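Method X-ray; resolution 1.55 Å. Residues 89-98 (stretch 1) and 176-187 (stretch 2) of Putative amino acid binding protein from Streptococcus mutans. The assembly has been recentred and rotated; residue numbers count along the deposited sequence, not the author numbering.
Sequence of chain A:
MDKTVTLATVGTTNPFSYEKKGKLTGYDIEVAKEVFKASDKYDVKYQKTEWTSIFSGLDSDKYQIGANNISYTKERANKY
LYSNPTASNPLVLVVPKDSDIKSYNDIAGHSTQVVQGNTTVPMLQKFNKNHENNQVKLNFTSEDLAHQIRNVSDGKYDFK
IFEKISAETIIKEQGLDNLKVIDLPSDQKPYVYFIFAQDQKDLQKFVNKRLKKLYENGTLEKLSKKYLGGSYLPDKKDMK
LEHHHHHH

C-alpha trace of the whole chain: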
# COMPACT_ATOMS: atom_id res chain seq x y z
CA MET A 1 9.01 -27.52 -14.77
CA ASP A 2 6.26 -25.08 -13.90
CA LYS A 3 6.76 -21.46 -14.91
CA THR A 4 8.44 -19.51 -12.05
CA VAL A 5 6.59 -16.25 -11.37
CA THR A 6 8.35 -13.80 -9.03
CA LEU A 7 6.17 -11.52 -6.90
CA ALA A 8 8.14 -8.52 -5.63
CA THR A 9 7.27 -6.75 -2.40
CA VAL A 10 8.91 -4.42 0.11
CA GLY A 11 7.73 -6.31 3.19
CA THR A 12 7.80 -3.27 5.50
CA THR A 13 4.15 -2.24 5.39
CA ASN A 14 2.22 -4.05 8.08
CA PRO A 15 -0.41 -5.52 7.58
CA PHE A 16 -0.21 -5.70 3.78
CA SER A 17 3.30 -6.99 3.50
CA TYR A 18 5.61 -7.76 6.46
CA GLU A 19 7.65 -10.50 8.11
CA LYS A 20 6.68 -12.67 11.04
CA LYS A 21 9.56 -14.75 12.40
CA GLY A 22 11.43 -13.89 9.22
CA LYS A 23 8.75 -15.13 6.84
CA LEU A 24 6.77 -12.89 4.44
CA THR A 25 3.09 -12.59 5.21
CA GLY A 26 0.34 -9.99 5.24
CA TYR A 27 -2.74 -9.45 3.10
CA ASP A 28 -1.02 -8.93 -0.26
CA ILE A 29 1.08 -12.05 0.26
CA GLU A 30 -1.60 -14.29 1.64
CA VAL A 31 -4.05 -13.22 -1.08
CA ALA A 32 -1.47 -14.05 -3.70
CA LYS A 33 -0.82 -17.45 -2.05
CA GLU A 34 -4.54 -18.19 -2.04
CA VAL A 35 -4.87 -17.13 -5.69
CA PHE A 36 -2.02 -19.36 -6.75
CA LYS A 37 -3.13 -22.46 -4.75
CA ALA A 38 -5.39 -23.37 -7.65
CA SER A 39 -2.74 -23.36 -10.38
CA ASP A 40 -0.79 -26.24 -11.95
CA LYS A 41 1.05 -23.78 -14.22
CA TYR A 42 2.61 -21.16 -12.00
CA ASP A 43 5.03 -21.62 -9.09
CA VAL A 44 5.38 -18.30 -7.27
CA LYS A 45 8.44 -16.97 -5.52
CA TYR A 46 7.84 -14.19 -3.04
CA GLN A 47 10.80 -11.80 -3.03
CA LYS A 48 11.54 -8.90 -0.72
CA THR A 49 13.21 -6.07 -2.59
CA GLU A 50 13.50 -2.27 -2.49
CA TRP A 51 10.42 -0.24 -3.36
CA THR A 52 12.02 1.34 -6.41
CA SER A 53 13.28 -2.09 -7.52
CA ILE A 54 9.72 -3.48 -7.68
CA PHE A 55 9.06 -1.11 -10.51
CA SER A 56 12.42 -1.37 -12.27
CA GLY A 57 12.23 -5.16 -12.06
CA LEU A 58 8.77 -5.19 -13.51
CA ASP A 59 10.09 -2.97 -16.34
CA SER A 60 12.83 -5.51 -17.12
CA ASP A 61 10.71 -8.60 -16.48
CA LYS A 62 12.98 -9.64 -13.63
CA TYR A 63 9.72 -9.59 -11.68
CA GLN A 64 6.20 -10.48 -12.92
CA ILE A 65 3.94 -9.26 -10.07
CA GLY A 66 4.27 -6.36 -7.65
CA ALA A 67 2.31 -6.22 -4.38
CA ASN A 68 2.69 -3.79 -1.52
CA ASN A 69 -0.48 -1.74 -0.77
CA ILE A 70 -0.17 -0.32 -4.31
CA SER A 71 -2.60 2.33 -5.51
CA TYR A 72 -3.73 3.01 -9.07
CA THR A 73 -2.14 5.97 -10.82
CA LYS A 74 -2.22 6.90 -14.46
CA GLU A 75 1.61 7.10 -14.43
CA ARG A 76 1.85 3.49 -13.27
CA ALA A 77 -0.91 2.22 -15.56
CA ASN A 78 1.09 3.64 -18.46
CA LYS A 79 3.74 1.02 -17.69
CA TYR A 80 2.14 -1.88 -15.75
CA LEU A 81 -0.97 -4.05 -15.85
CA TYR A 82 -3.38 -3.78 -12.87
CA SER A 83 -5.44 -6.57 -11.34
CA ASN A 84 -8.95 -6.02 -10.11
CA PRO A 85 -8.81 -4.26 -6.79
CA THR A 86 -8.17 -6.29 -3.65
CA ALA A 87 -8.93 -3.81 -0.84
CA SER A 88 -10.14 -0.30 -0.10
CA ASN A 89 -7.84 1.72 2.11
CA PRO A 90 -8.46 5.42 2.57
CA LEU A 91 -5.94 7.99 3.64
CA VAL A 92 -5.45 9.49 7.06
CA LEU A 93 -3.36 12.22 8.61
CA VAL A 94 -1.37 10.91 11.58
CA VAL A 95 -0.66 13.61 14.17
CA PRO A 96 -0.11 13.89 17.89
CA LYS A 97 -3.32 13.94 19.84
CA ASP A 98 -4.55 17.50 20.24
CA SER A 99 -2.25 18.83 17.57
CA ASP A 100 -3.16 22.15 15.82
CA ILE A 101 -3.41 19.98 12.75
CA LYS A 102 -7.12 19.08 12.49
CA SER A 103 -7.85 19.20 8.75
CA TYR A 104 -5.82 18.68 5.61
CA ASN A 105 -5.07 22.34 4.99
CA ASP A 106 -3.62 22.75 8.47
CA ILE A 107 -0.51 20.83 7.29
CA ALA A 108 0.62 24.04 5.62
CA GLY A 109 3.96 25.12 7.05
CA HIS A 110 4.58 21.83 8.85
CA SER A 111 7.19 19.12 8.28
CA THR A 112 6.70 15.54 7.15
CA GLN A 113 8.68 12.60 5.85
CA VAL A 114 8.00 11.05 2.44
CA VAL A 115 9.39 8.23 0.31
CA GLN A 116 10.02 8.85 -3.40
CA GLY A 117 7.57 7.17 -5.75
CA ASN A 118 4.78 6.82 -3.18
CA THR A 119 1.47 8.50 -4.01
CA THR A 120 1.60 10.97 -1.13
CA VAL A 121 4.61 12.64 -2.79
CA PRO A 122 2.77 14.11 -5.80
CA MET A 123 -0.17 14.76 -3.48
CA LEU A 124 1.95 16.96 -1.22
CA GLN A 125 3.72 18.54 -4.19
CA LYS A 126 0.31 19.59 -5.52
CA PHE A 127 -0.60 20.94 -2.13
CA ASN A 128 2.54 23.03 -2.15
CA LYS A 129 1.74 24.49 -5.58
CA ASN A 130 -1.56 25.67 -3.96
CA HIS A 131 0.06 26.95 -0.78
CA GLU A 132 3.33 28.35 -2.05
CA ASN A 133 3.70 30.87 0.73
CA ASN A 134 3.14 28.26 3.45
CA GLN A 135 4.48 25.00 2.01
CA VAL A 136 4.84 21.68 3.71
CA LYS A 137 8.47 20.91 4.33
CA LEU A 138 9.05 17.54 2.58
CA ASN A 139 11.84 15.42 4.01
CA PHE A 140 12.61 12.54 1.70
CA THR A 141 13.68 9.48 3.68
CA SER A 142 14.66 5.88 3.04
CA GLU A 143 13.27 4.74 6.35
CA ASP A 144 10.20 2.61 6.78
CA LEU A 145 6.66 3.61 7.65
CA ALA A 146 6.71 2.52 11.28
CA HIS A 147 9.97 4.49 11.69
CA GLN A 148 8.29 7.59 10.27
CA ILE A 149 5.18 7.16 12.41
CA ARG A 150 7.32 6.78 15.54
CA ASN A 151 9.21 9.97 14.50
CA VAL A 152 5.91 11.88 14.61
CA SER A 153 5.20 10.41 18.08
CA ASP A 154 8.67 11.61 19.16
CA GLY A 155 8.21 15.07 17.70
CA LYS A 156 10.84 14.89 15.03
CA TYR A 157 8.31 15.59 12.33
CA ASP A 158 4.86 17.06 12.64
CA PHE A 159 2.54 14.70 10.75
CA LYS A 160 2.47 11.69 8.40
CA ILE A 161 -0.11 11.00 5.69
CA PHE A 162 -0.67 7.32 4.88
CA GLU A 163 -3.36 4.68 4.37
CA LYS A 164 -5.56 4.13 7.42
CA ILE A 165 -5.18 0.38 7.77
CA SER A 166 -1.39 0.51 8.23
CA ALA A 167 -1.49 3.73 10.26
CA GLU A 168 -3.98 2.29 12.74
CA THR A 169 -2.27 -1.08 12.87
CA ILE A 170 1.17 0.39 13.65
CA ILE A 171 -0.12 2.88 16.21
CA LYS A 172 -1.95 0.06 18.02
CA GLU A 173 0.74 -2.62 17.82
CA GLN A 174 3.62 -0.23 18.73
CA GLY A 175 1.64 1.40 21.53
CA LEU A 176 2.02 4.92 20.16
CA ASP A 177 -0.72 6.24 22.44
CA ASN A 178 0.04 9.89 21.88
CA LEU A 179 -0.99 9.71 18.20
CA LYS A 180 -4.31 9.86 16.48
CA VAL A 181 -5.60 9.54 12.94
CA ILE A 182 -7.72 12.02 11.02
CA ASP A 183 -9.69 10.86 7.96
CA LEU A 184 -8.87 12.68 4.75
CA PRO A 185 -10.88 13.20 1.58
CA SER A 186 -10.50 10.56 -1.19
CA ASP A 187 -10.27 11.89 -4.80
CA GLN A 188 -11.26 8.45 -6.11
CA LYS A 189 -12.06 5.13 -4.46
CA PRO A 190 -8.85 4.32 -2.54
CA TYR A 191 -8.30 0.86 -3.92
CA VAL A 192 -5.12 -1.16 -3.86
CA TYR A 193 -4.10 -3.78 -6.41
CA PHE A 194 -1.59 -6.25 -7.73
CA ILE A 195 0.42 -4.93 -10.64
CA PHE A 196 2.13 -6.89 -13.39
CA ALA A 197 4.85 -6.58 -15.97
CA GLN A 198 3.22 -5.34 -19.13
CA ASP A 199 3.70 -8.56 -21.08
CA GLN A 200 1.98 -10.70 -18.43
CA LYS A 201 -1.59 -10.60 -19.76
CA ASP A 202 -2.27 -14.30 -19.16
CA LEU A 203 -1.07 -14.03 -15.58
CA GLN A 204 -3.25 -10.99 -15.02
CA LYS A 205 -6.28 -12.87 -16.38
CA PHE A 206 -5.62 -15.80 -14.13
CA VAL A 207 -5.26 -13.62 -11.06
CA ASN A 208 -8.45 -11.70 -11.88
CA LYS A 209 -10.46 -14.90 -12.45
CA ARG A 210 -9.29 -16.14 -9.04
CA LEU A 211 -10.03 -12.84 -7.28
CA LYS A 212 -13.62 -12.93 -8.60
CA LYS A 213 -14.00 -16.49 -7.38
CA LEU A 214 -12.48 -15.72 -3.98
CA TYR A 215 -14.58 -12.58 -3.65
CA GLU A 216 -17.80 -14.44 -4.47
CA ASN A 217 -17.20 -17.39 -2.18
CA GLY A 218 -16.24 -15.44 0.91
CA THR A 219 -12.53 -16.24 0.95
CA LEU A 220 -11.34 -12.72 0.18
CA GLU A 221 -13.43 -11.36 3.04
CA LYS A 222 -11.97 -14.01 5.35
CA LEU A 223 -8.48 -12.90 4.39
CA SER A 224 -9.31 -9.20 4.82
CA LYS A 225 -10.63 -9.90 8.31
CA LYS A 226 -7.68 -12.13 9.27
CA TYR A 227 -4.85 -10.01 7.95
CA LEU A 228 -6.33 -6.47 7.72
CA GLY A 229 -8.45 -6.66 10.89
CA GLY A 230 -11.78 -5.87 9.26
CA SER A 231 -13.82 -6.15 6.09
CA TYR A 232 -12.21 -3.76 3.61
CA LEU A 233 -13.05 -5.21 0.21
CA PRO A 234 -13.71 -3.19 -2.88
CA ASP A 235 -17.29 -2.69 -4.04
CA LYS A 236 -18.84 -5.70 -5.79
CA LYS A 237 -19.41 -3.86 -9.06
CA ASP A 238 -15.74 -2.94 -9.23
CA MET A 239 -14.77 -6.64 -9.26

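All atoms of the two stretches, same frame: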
# COMPACT_ATOMS: atom_id res chain seq x y z
N ASN A 89 -8.70 1.29 1.04
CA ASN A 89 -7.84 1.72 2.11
C ASN A 89 -7.63 3.22 2.07
O ASN A 89 -6.69 3.74 1.45
CB ASN A 89 -6.52 1.01 1.95
CG ASN A 89 -5.64 1.06 3.16
OD1 ASN A 89 -6.00 1.61 4.19
ND2 ASN A 89 -4.47 0.44 3.05
N PRO A 90 -8.54 3.99 2.74
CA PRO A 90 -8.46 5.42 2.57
C PRO A 90 -7.35 6.07 3.36
O PRO A 90 -6.78 5.48 4.26
CB PRO A 90 -9.84 5.89 3.09
CG PRO A 90 -10.19 4.95 4.10
CD PRO A 90 -9.65 3.58 3.61
N LEU A 91 -7.02 7.31 3.00
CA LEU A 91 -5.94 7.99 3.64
C LEU A 91 -6.33 8.63 4.94
O LEU A 91 -7.48 9.10 5.12
CB LEU A 91 -5.34 9.09 2.75
CG LEU A 91 -4.62 8.58 1.54
CD1 LEU A 91 -4.21 9.80 0.70
CD2 LEU A 91 -3.41 7.80 1.97
N VAL A 92 -5.35 8.72 5.81
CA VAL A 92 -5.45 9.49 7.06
C VAL A 92 -4.20 10.37 7.27
O VAL A 92 -3.13 10.16 6.70
CB VAL A 92 -5.63 8.63 8.30
CG1 VAL A 92 -6.89 7.88 8.22
CG2 VAL A 92 -4.40 7.67 8.51
N LEU A 93 -4.38 11.39 8.10
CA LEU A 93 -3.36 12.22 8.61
C LEU A 93 -3.06 11.71 10.02
O LEU A 93 -3.95 11.63 10.86
CB LEU A 93 -3.97 13.63 8.67
CG LEU A 93 -3.25 14.89 9.00
CD1 LEU A 93 -1.90 15.01 8.31
CD2 LEU A 93 -4.18 16.03 8.59
N VAL A 94 -1.83 11.34 10.28
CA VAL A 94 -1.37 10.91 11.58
C VAL A 94 -0.67 12.10 12.25
O VAL A 94 0.28 12.65 11.70
CB VAL A 94 -0.35 9.78 11.47
CG1 VAL A 94 0.11 9.33 12.84
CG2 VAL A 94 -0.95 8.61 10.66
N VAL A 95 -1.16 12.47 13.41
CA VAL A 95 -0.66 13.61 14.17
C VAL A 95 -0.74 13.29 15.64
O VAL A 95 -1.48 12.40 16.06
CB VAL A 95 -1.52 14.91 13.93
CG1 VAL A 95 -1.43 15.39 12.46
CG2 VAL A 95 -2.95 14.67 14.37
N PRO A 96 0.04 14.02 16.45
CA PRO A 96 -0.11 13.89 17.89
C PRO A 96 -1.52 14.26 18.31
O PRO A 96 -2.18 15.08 17.71
CB PRO A 96 0.90 14.93 18.42
CG PRO A 96 1.88 15.08 17.34
CD PRO A 96 1.07 15.00 16.07
N LYS A 97 -2.01 13.61 19.36
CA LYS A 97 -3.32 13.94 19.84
C LYS A 97 -3.29 15.44 20.20
O LYS A 97 -2.28 15.99 20.66
CB LYS A 97 -3.61 13.09 21.08
CG LYS A 97 -3.84 11.63 20.76
CD LYS A 97 -4.07 10.86 22.06
CE LYS A 97 -4.44 9.42 21.75
NZ LYS A 97 -4.45 8.66 23.02
N ASP A 98 -4.40 16.07 19.96
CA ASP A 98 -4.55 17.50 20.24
C ASP A 98 -3.66 18.42 19.47
O ASP A 98 -3.52 19.59 19.84
CB ASP A 98 -4.41 17.82 21.75
N LEU A 176 1.78 3.50 20.33
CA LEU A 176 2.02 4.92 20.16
C LEU A 176 0.78 5.72 20.58
O LEU A 176 0.07 6.30 19.73
CB LEU A 176 2.39 5.19 18.73
CG LEU A 176 3.57 4.32 18.25
CD1 LEU A 176 3.89 4.62 16.82
CD2 LEU A 176 4.82 4.53 19.11
N ASP A 177 0.55 5.76 21.90
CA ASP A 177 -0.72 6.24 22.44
C ASP A 177 -0.85 7.75 22.44
O ASP A 177 -1.87 8.28 22.86
CB ASP A 177 -0.91 5.76 23.88
CG ASP A 177 0.35 5.77 24.68
OD1 ASP A 177 0.95 6.86 24.91
OD2 ASP A 177 0.75 4.67 25.14
N ASN A 178 0.16 8.44 21.97
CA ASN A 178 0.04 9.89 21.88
C ASN A 178 -0.32 10.34 20.46
O ASN A 178 -0.27 11.53 20.17
CB ASN A 178 1.33 10.55 22.32
CG ASN A 178 2.41 10.42 21.30
OD1 ASN A 178 2.58 9.36 20.67
ND2 ASN A 178 3.13 11.50 21.10
N LEU A 179 -0.63 9.38 19.59
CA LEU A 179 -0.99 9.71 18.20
C LEU A 179 -2.44 9.43 17.94
O LEU A 179 -3.06 8.56 18.58
CB LEU A 179 -0.15 8.89 17.19
CG LEU A 179 1.37 9.14 17.17
CD1 LEU A 179 2.05 8.26 16.14
CD2 LEU A 179 1.64 10.61 16.92
N LYS A 180 -2.98 10.15 16.97
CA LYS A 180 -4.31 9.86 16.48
C LYS A 180 -4.30 9.93 14.95
O LYS A 180 -3.33 10.38 14.33
CB LYS A 180 -5.30 10.87 17.02
CG LYS A 180 -5.02 12.28 16.59
CD LYS A 180 -6.12 13.21 17.03
CE LYS A 180 -5.85 14.61 16.54
NZ LYS A 180 -6.95 15.54 16.93
N VAL A 181 -5.40 9.47 14.36
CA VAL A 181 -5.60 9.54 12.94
C VAL A 181 -6.82 10.39 12.63
O VAL A 181 -7.82 10.40 13.36
CB VAL A 181 -5.65 8.14 12.24
CG1 VAL A 181 -4.50 7.24 12.69
CG2 VAL A 181 -6.96 7.47 12.39
N ILE A 182 -6.69 11.17 11.56
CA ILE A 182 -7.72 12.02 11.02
C ILE A 182 -8.03 11.55 9.61
O ILE A 182 -7.15 11.55 8.75
CB ILE A 182 -7.28 13.52 10.99
CG1 ILE A 182 -7.01 14.00 12.42
CG2 ILE A 182 -8.33 14.40 10.26
CD1 ILE A 182 -6.26 15.34 12.44
N ASP A 183 -9.29 11.25 9.32
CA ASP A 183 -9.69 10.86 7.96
C ASP A 183 -9.58 12.01 7.01
O ASP A 183 -10.00 13.14 7.31
CB ASP A 183 -11.14 10.32 7.91
CG ASP A 183 -11.33 9.08 8.70
OD1 ASP A 183 -10.51 8.13 8.62
OD2 ASP A 183 -12.32 9.03 9.45
N LEU A 184 -9.05 11.73 5.82
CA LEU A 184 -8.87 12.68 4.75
C LEU A 184 -9.83 12.41 3.59
O LEU A 184 -10.29 11.31 3.41
CB LEU A 184 -7.44 12.61 4.18
CG LEU A 184 -6.37 13.08 5.15
CD1 LEU A 184 -4.99 12.82 4.57
CD2 LEU A 184 -6.51 14.56 5.47
N PRO A 185 -10.08 13.43 2.79
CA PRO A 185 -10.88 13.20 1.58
C PRO A 185 -10.24 12.18 0.64
O PRO A 185 -9.02 12.03 0.65
CB PRO A 185 -10.97 14.60 0.95
CG PRO A 185 -10.62 15.55 2.04
CD PRO A 185 -9.69 14.84 2.97
N SER A 186 -11.04 11.46 -0.14
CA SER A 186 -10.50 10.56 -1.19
C SER A 186 -10.90 11.11 -2.55
O SER A 186 -12.11 11.26 -2.80
CB SER A 186 -11.09 9.12 -1.08
OG SER A 186 -10.61 8.37 0.06
N ASP A 187 -9.94 11.36 -3.45
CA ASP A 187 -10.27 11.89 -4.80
C ASP A 187 -10.98 10.85 -5.67
O ASP A 187 -11.75 11.20 -6.58
CB ASP A 187 -9.01 12.37 -5.57
CG ASP A 187 -8.24 13.46 -4.85
OD1 ASP A 187 -8.72 13.98 -3.80
OD2 ASP A 187 -7.12 13.77 -5.34
O HOH W 1 -9.90 7.82 5.92
O HOH W 2 -8.31 8.78 0.85
O HOH W 3 -0.28 14.08 22.02

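The most unusual feature of this contact is a lysine side chain that reaches across to a backbone carbonyl in the turn that precedes the neighbouring strand. Lys 97 NZ donates a hydrogen bond to Asp 177 O at 2.6 Å. The side chain is extended, with chi1 m and chi2 to chi4 all t. The same residue also bonds through its backbone: Lys 97 N donates to Asn 178 O at 2.8 Å. Lys 97 is therefore held at both ends by consecutive carbonyls of one turn. That turn is a type I beta turn from Leu 176 to Leu 179, closed by a hydrogen bond from Leu 179 N to Leu 176 O at 3.2 Å.

Beyond the turn the two stretches form an antiparallel pair of strands, 91-96 and 179-183. Their axes make an angle of 146°, and the touching residues are at least 80 positions apart in sequence. The ladder alternates in the usual way. Leu 93 and Ile 182 form a hydrogen-bonded pair, with Leu 93 N to Ile 182 O at 2.8 Å and Ile 182 N to Leu 93 O at 2.9 Å. Val 95 and Lys 180 form the next one. Here Lys 180 N to Val 95 O is 2.9 Å, and Val 95 N to Lys 180 O is longer, at 3.2 Å. Leu 184 N extends the ladder past the strand by donating to Leu 91 O at 3.1 Å.

Between these rungs lie the non-hydrogen-bonded pairs, where CA-H...O contacts occur. Val 94 CA lies 3.4 Å from Lys 180 O, and Val 181 CA lies 3.4 Å from Leu 93 O. Pro 96 has no amide hydrogen to donate. It sits opposite Leu 179 in a non-hydrogen-bonded pair, so the ladder loses no bond there. Pro 96 CA approaches Asn 178 O at 3.3 Å.

The side chains sort onto two faces. Val 92, Val 94, Val 181 and Asp 183 share one. On it Val 92 CG2 packs against Val 181 CB at 4.0 Å, and Val 94 CG2 lies 4.3 Å from Val 181 CG1. The other face carries Leu 93, Val 95, Lys 180 and Ile 182. Leu 93 CB meets Ile 182 CB at 4.0 Å, and Val 95 CG2 meets Ile 182 CD1 at 3.9 Å. Lys 180 adds the apolar length of its chain: its CE is 3.6 Å from Val 95 CG2. Leu 184 points toward stretch 1, and its CD2 is 4.2 Å from Leu 93 CD2.

Water links the other end. Water 1 donates to Leu 91 O at 2.9 Å and to Asp 183 OD1 at 2.8 Å. Leu 91 O thus accepts from both this water and Leu 184 N. Water 2 accepts from Leu 91 N at 2.9 Å and lies 2.5 Å from Ser 186 OG, to which it is hydrogen-bonded. The bond from water 2 to Pro 185 O, at 3.3 Å, is weak.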